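Local coordinates for MOSUB1, transcription cofactor (Magnaporthe oryzae, PDB 4AGH), which binds single-stranded DNA and, as a member of the PC4 coactivator family, probably acts as a transcription cofactor in the nucleus, at the interface of chains A and B. Coordinates in Å, arbitrary orientation; residue numbers count along the deposited sequence, not the author numbering. Chains: chain A/B, MOSUB1, transcription cofactor.

Contact 1: the interface of chains A and B. Residues chain A 88-89, 92-93, 96-97; chain B 51-52, 55, 57.
In the A:Gln93 side chain CG lies anti to the carbonyl carbon (chi1 -72°) and the chain beyond runs extended, so that its amide leaves helix 91-110 near its first turn and reaches B:Arg55. That arginine, at the start of strand 55-62, also has CG anti to its carbonyl carbon and is stretched from CG to NE, long enough to pass obliquely across the glutamine and present NH1 to chain A. Both chains are copies of a PC4-family protein, and this patch belongs to a two-fold symmetric interface and recurs with the chains exchanged; in it the helix of one subunit packs on the strand and preceding loop of the other.

NH1 serves two acceptors. It gives a nearly straight hydrogen bond of 2.8 Å to the backbone O of A:Gly88, which lies in the guanidinium plane, although the nitrogen stands above the carbonyl plane. Its second bond, 2.8 Å to the amide oxygen OE1 of A:Gln93, is more bent, and OE1 is tilted out of the guanidinium plane. A guanidinium suits this place because one nitrogen can bridge the middle of strand 86-90 and the first turn of the helix that follows. The amide and guanidinium planes are 47° apart, and the arginine methylene CD packs on A:Gln93 CD at 3.6 Å.

Beside this polar pair, B:Ile51 hides 75 Å² against chain A, mostly over helix 91-110. Its CG1 takes the crowded position between backbone N and carbonyl carbon (chi1 63°), which sends CD1 toward A:Leu89 CD2 at 3.9 Å, while CG2 rests on A:Phe97 CA. The small A:Ala96 lets the isoleucine backbone come close, its CB 3.7 Å from B:Ile51 O. Farther along, A:Phe97 has CG anti to the backbone N, and ring atom CD1 meets B:Val57 CG2 at 3.6 Å. B:Ser52 OG accepts the backbone N-H of B:Arg55, tying the loop to the start of the strand.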
# COMPACT_ATOMS: atom_id res chain seq x y z
N GLY A 88 1.53 -5.72 -5.49
CA GLY A 88 0.55 -5.32 -6.49
C GLY A 88 -0.83 -5.70 -6.00
O GLY A 88 -1.17 -6.88 -5.96
N LEU A 89 -1.62 -4.71 -5.60
CA LEU A 89 -2.95 -4.97 -5.08
C LEU A 89 -3.97 -5.09 -6.21
O LEU A 89 -3.92 -4.34 -7.18
CB LEU A 89 -3.39 -3.83 -4.16
CG LEU A 89 -2.49 -3.56 -2.95
CD1 LEU A 89 -3.06 -2.39 -2.16
CD2 LEU A 89 -2.37 -4.82 -2.10
N ASP A 92 -10.07 -4.93 -5.68
CA ASP A 92 -10.84 -5.27 -4.48
C ASP A 92 -9.99 -5.15 -3.21
O ASP A 92 -10.49 -4.74 -2.15
CB ASP A 92 -11.41 -6.69 -4.58
CG ASP A 92 -12.58 -6.79 -5.55
OD1 ASP A 92 -13.11 -5.74 -5.97
OD2 ASP A 92 -12.97 -7.93 -5.88
N GLN A 93 -8.72 -5.50 -3.30
CA GLN A 93 -7.82 -5.35 -2.15
C GLN A 93 -7.59 -3.88 -1.87
O GLN A 93 -7.57 -3.44 -0.72
CB GLN A 93 -6.48 -6.06 -2.41
CG GLN A 93 -6.60 -7.57 -2.36
CD GLN A 93 -5.47 -8.27 -3.10
OE1 GLN A 93 -4.50 -7.63 -3.50
NE2 GLN A 93 -5.60 -9.58 -3.28
N ALA A 96 -10.68 -2.43 -0.23
CA ALA A 96 -10.72 -2.87 1.17
C ALA A 96 -9.73 -2.07 2.01
O ALA A 96 -10.01 -1.73 3.16
CB ALA A 96 -10.43 -4.36 1.27
N PHE A 97 -8.57 -1.78 1.44
CA PHE A 97 -7.61 -0.89 2.07
C PHE A 97 -8.22 0.49 2.30
O PHE A 97 -8.13 1.05 3.39
CB PHE A 97 -6.33 -0.81 1.23
CG PHE A 97 -5.36 0.23 1.70
CD1 PHE A 97 -4.75 0.12 2.94
CD2 PHE A 97 -5.07 1.32 0.91
CE1 PHE A 97 -3.84 1.07 3.36
CE2 PHE A 97 -4.18 2.28 1.35
CZ PHE A 97 -3.55 2.14 2.58
N ILE B 51 -7.22 -7.16 4.12
CA ILE B 51 -7.69 -6.61 2.85
C ILE B 51 -7.96 -7.70 1.82
O ILE B 51 -8.41 -7.42 0.71
CB ILE B 51 -6.73 -5.52 2.30
CG1 ILE B 51 -5.35 -6.10 1.98
CG2 ILE B 51 -6.65 -4.35 3.29
CD1 ILE B 51 -4.44 -5.11 1.20
N SER B 52 -7.71 -8.95 2.22
CA SER B 52 -8.16 -10.13 1.48
C SER B 52 -7.90 -11.33 2.38
O SER B 52 -7.54 -11.16 3.53
CB SER B 52 -7.41 -10.28 0.15
OG SER B 52 -6.06 -10.66 0.38
N ARG B 55 -3.89 -11.11 2.66
CA ARG B 55 -3.19 -9.82 2.69
C ARG B 55 -3.69 -8.94 3.82
O ARG B 55 -4.89 -8.87 4.09
CB ARG B 55 -3.32 -9.11 1.34
CG ARG B 55 -2.56 -9.89 0.27
CD ARG B 55 -2.70 -9.33 -1.12
NE ARG B 55 -1.70 -9.97 -1.98
CZ ARG B 55 -1.25 -9.46 -3.12
NH1 ARG B 55 -1.75 -8.32 -3.59
NH2 ARG B 55 -0.32 -10.12 -3.81
N VAL B 57 -3.04 -5.12 6.15
CA VAL B 57 -2.35 -3.87 6.42
C VAL B 57 -2.25 -3.74 7.94
O VAL B 57 -3.25 -3.88 8.64
CB VAL B 57 -3.07 -2.65 5.82
CG1 VAL B 57 -2.27 -1.38 6.11
CG2 VAL B 57 -3.21 -2.83 4.32

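Contact 2: the interface of chains A and B. Residues chain A 59-61, 66, 68, 91, 94; chain B 104, 107-108, 111, 113, 115.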
# COMPACT_ATOMS: atom_id res chain seq x y z
N ILE A 59 -0.47 2.29 -11.46
CA ILE A 59 -1.51 1.37 -11.89
C ILE A 59 -1.07 0.69 -13.17
O ILE A 59 -0.74 1.37 -14.15
CB ILE A 59 -2.84 2.10 -12.14
CG1 ILE A 59 -3.32 2.76 -10.85
CG2 ILE A 59 -3.89 1.12 -12.64
CD1 ILE A 59 -4.42 3.78 -11.08
N SER A 60 -1.07 -0.64 -13.15
CA SER A 60 -0.71 -1.44 -14.32
C SER A 60 -1.91 -2.28 -14.74
O SER A 60 -2.85 -2.46 -13.96
CB SER A 60 0.48 -2.36 -14.01
OG SER A 60 0.11 -3.38 -13.08
N GLN A 61 -1.89 -2.79 -15.96
CA GLN A 61 -2.98 -3.60 -16.42
C GLN A 61 -2.43 -4.87 -17.03
O GLN A 61 -1.52 -4.84 -17.85
CB GLN A 61 -3.82 -2.82 -17.43
CG GLN A 61 -5.15 -3.44 -17.77
CD GLN A 61 -5.98 -2.55 -18.67
OE1 GLN A 61 -5.86 -2.61 -19.89
NE2 GLN A 61 -6.81 -1.70 -18.07
N ASP A 66 -6.81 -4.50 -13.61
CA ASP A 66 -5.97 -3.42 -13.12
C ASP A 66 -5.37 -3.75 -11.75
O ASP A 66 -6.01 -4.41 -10.93
CB ASP A 66 -6.77 -2.12 -13.02
CG ASP A 66 -7.24 -1.63 -14.38
OD1 ASP A 66 -6.37 -1.27 -15.20
OD2 ASP A 66 -8.46 -1.64 -14.64
N ILE A 68 -2.95 -2.04 -8.42
CA ILE A 68 -2.39 -0.87 -7.78
C ILE A 68 -1.08 -1.31 -7.16
O ILE A 68 -1.05 -2.06 -6.18
CB ILE A 68 -3.32 -0.28 -6.69
CG1 ILE A 68 -4.64 0.24 -7.30
CG2 ILE A 68 -2.63 0.85 -5.96
CD1 ILE A 68 -5.67 -0.85 -7.59
N VAL A 91 -7.92 -4.55 -7.41
CA VAL A 91 -8.80 -3.43 -7.13
C VAL A 91 -9.59 -3.69 -5.85
O VAL A 91 -9.77 -2.79 -5.04
CB VAL A 91 -9.72 -3.15 -8.32
CG1 VAL A 91 -10.79 -2.13 -7.97
CG2 VAL A 91 -8.87 -2.68 -9.51
N TYR A 94 -7.45 -3.10 -2.94
CA TYR A 94 -7.24 -1.67 -2.80
C TYR A 94 -8.47 -1.00 -2.17
O TYR A 94 -8.33 -0.17 -1.26
CB TYR A 94 -6.90 -1.03 -4.14
CG TYR A 94 -6.84 0.48 -4.12
CD1 TYR A 94 -5.76 1.15 -3.56
CD2 TYR A 94 -7.86 1.23 -4.68
CE1 TYR A 94 -5.70 2.52 -3.55
CE2 TYR A 94 -7.81 2.62 -4.68
CZ TYR A 94 -6.73 3.26 -4.11
OH TYR A 94 -6.68 4.63 -4.10
N ILE B 104 -5.51 8.54 -7.82
CA ILE B 104 -5.50 7.10 -8.09
C ILE B 104 -6.93 6.63 -8.31
O ILE B 104 -7.21 5.89 -9.26
CB ILE B 104 -4.91 6.33 -6.90
CG1 ILE B 104 -3.42 6.63 -6.77
CG2 ILE B 104 -5.16 4.83 -7.06
CD1 ILE B 104 -2.85 6.24 -5.41
N GLU B 107 -8.30 7.68 -11.69
CA GLU B 107 -7.76 6.83 -12.75
C GLU B 107 -8.50 5.49 -12.79
O GLU B 107 -8.85 4.99 -13.86
CB GLU B 107 -6.26 6.59 -12.54
CG GLU B 107 -5.67 5.60 -13.54
CD GLU B 107 -5.47 6.17 -14.94
OE1 GLU B 107 -5.32 7.40 -15.09
OE2 GLU B 107 -5.47 5.38 -15.90
N LEU B 108 -8.75 4.92 -11.61
CA LEU B 108 -9.48 3.64 -11.54
C LEU B 108 -10.94 3.78 -12.02
O LEU B 108 -11.46 2.88 -12.68
CB LEU B 108 -9.41 3.05 -10.12
CG LEU B 108 -8.03 2.56 -9.68
CD1 LEU B 108 -8.03 2.21 -8.19
CD2 LEU B 108 -7.62 1.34 -10.51
N ARG B 111 -11.02 3.70 -15.62
CA ARG B 111 -10.86 2.32 -16.08
C ARG B 111 -12.07 1.43 -15.81
O ARG B 111 -12.05 0.23 -16.09
CB ARG B 111 -9.60 1.71 -15.47
CG ARG B 111 -8.36 2.45 -15.89
CD ARG B 111 -7.12 1.96 -15.17
NE ARG B 111 -5.96 2.73 -15.57
CZ ARG B 111 -4.84 2.21 -16.06
NH1 ARG B 111 -4.73 0.89 -16.18
NH2 ARG B 111 -3.84 3.00 -16.41
N HIS B 113 -13.86 1.14 -12.71
CA HIS B 113 -14.07 0.65 -11.35
C HIS B 113 -14.85 1.62 -10.48
O HIS B 113 -14.57 2.82 -10.45
CB HIS B 113 -12.73 0.29 -10.70
CG HIS B 113 -11.97 -0.73 -11.46
ND1 HIS B 113 -10.89 -0.42 -12.26
CD2 HIS B 113 -12.17 -2.07 -11.60
CE1 HIS B 113 -10.45 -1.52 -12.85
NE2 HIS B 113 -11.21 -2.53 -12.45
N ILE B 115 -15.39 3.30 -7.26
CA ILE B 115 -14.59 3.63 -6.07
C ILE B 115 -15.29 4.73 -5.27
O ILE B 115 -15.73 5.73 -5.83
CB ILE B 115 -13.19 4.15 -6.45
CG1 ILE B 115 -12.51 3.25 -7.50
CG2 ILE B 115 -12.33 4.32 -5.21
CD1 ILE B 115 -11.97 1.95 -6.95
O HOH W 1 -1.91 0.88 -16.68
O HOH W 2 -9.48 -5.05 -12.86
O HOH W 3 -9.98 -1.62 -16.77
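B:Arg111, just beyond the end of helix 91-110, hides 67 Å² against the sheet of chain A and is the charged centre of this part of the PC4-family dimer. Its chain is extended from CG to NE, carrying the guanidinium to A:Asp66 on strand 65-76. NH1 forms a salt bridge and hydrogen bond of 2.9 Å with carboxylate oxygen OD1, which lies at the guanidinium edge although the donor approaches from above the carboxylate plane; the two planes are 76° apart. A:Gln61 NE2 donates to the same OD1, helping to hold the aspartate. Within chain B, NE and NH2 grip B:Glu107 OE2 side-on, NE meeting the oxygen's anti lone pair and NH2 coming from above the carboxylate plane. With a carboxylate from each subunit nearby, the guanidinium probably stays charged.

A:Ile59, with 58 Å² hidden, meets this group tip to tip: its CG2 lies over one guanidinium face, toward the rim, 3.6 Å above the plane. The branched side chain suits a strand packed on a helix, since its other arm sends CD1 3.3 Å from B:Glu107 CG and toward B:Leu108.

B:Leu108 follows with 54 Å², its CG anti to the carbonyl carbon (chi1 -69°). From there CD1 touches A:Tyr94 CE2 at 3.5 Å, while A:Ile68 CG1 lies over one face of the tyrosine, toward its rim; the leucine's other methyl, CD2, lies near A:Ile59 CD1 and A:Ile68 CD1.

B:His113 stands almost perpendicular to the A:Asp66 carboxylate, with OD2 at its ring edge beside CE1. A:Val91 caps one ring face, CG2 lying 3.8 Å from the ring centroid, and B:His113 NE2 reaches water 2, 3.1 Å away, which also pairs with the backbone N of A:Asp66.

Contact 1 and contact 2 lie side by side in one two-fold symmetric interface, the centres of their C-alpha atoms about 12 Å apart. Helix 91-110 of chain A runs through both: A:Gln93, A:Ala96 and A:Phe97 serve contact 1, while A:Val91 and A:Tyr94 turn toward contact 2, whose other side comes from chain B's helix 91-110 and the residues after it. Strand 55-62 likewise appears twice, from chain B in the first and from chain A in the second. Because each contact recurs with the chains exchanged, every subunit both offers its helix and receives its partner's, consistent with a working dimer, as in other PC4 proteins.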